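PDB 1ON3: methylmalonyl-CoA carboxyltransferase 12S subunit from Propionibacterium freudenreichii, which transfers the carboxyl group of methylmalonyl-CoA to the biotin of the 1.3S subunit, as the hexameric core of the transcarboxylase multienzyme complex. Local coordinates for residues 403-408 with 497-502. Sequence-based numbering, arbitrary orientation. Where two conformers were deposited one is given.
Sequences ITVVLR and RKIASA
Thr404 OG1, between the two strand residues Ile403 and Val405 that touch helix 495-505, is gripped by two hydrogen bonds on the far face of the sheet, donating to Cys419 O and accepting from Gln366 NE2. Apolar side chains make the contact between 403-408 and 497-502, and no hydrogen bond crosses it. Ile403 reaches out with its longer branch: CG1 stands anti to the carbonyl carbon (chi1 -50°), and the end methyl CD1, folded round by chi2 -65°, lies with its flank against Ala502 CB at 3.5 Å. CG1 of Ile403 lies alongside, 4.2 Å from the same CB. Two residues on, Val405 offers a single methyl, CG2, to the long branch of Ile499, 3.9 Å from its CG1 and 4.0 Å from CD1; the two side chains cross at about a right angle. All four side chains are buried. The neighbouring parallel strands widen the seat of the helix, Val365 touching Ile499, and Ala427 and Tyr429 touching Ala502, while Arg89 of a neighbouring subunit also packs on Ala502. Strand 402-407 lies between strands 364-370 and 427-430, so the contact is a helix laid on the parallel part of a mixed sheet, as in the crotonase-like fold of carboxyltransferase domains.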
# COMPACT_ATOMS: atom_id res chain seq x y z
N ILE E 403 20.78 -20.59 -6.16
CA ILE E 403 21.62 -21.20 -7.20
C ILE E 403 22.06 -22.58 -6.75
O ILE E 403 22.62 -22.75 -5.66
CB ILE E 403 22.88 -20.36 -7.45
CG1 ILE E 403 22.50 -18.89 -7.68
CG2 ILE E 403 23.65 -20.95 -8.63
CD1 ILE E 403 21.68 -18.64 -8.92
N THR E 404 21.84 -23.57 -7.61
CA THR E 404 22.15 -24.94 -7.27
C THR E 404 23.10 -25.64 -8.25
O THR E 404 22.89 -25.62 -9.46
CB THR E 404 20.83 -25.73 -7.15
OG1 THR E 404 20.07 -25.22 -6.04
CG2 THR E 404 21.09 -27.22 -6.95
N VAL E 405 24.12 -26.28 -7.71
CA VAL E 405 25.09 -27.01 -8.51
C VAL E 405 25.03 -28.47 -8.09
O VAL E 405 25.24 -28.80 -6.91
CB VAL E 405 26.53 -26.46 -8.29
CG1 VAL E 405 27.53 -27.24 -9.15
CG2 VAL E 405 26.59 -24.97 -8.67
N VAL E 406 24.71 -29.35 -9.04
CA VAL E 406 24.64 -30.77 -8.74
C VAL E 406 25.98 -31.43 -9.03
O VAL E 406 26.37 -31.54 -10.20
CB VAL E 406 23.53 -31.47 -9.56
CG1 VAL E 406 23.46 -32.94 -9.18
CG2 VAL E 406 22.19 -30.78 -9.31
N LEU E 407 26.67 -31.86 -7.97
CA LEU E 407 27.98 -32.49 -8.08
C LEU E 407 27.91 -33.96 -8.47
O LEU E 407 28.66 -34.42 -9.33
CB LEU E 407 28.74 -32.39 -6.75
CG LEU E 407 28.85 -31.01 -6.08
CD1 LEU E 407 29.69 -31.14 -4.81
CD2 LEU E 407 29.49 -30.00 -7.02
N ARG E 408 27.02 -34.70 -7.82
CA ARG E 408 26.93 -36.12 -8.12
C ARG E 408 25.53 -36.68 -7.89
O ARG E 408 24.62 -36.38 -8.66
CB ARG E 408 27.99 -36.87 -7.29
CG ARG E 408 28.36 -38.24 -7.81
CD ARG E 408 29.71 -38.71 -7.23
NE ARG E 408 29.71 -38.78 -5.76
CZ ARG E 408 30.66 -39.37 -5.04
NH1 ARG E 408 31.69 -39.95 -5.66
NH2 ARG E 408 30.57 -39.41 -3.72
N ARG E 497 32.91 -19.52 -11.71
CA ARG E 497 32.40 -18.57 -12.70
C ARG E 497 30.89 -18.70 -12.91
O ARG E 497 30.18 -17.70 -12.94
CB ARG E 497 33.11 -18.75 -14.05
CG ARG E 497 32.61 -17.82 -15.14
CD ARG E 497 33.58 -17.81 -16.31
NE ARG E 497 33.66 -19.09 -17.00
CZ ARG E 497 32.77 -19.52 -17.88
NH1 ARG E 497 31.73 -18.77 -18.19
NH2 ARG E 497 32.92 -20.71 -18.47
N LYS E 498 30.39 -19.92 -13.07
CA LYS E 498 28.95 -20.08 -13.28
C LYS E 498 28.14 -19.53 -12.09
O LYS E 498 27.13 -18.86 -12.28
CB LYS E 498 28.60 -21.54 -13.56
CG LYS E 498 28.52 -21.90 -15.06
CD LYS E 498 29.82 -21.55 -15.78
CE LYS E 498 29.79 -21.96 -17.26
NZ LYS E 498 28.70 -21.30 -18.06
N ILE E 499 28.59 -19.82 -10.87
CA ILE E 499 27.90 -19.33 -9.67
C ILE E 499 27.98 -17.80 -9.60
O ILE E 499 27.00 -17.11 -9.30
CB ILE E 499 28.54 -19.92 -8.39
CG1 ILE E 499 28.29 -21.43 -8.33
CG2 ILE E 499 27.98 -19.23 -7.14
CD1 ILE E 499 29.06 -22.13 -7.21
N ALA E 500 29.16 -17.26 -9.91
CA ALA E 500 29.36 -15.81 -9.85
C ALA E 500 28.47 -15.05 -10.83
O ALA E 500 27.88 -14.03 -10.48
CB ALA E 500 30.82 -15.47 -10.10
N SER E 501 28.37 -15.54 -12.06
CA SER E 501 27.56 -14.86 -13.06
C SER E 501 26.09 -14.96 -12.73
O SER E 501 25.32 -14.03 -12.96
CB SER E 501 27.83 -15.46 -14.44
OG SER E 501 29.23 -15.53 -14.67
N ALA E 502 25.69 -16.11 -12.19
CA ALA E 502 24.30 -16.30 -11.82
C ALA E 502 23.94 -15.30 -10.72
O ALA E 502 22.91 -14.63 -10.78
CB ALA E 502 24.07 -17.72 -11.34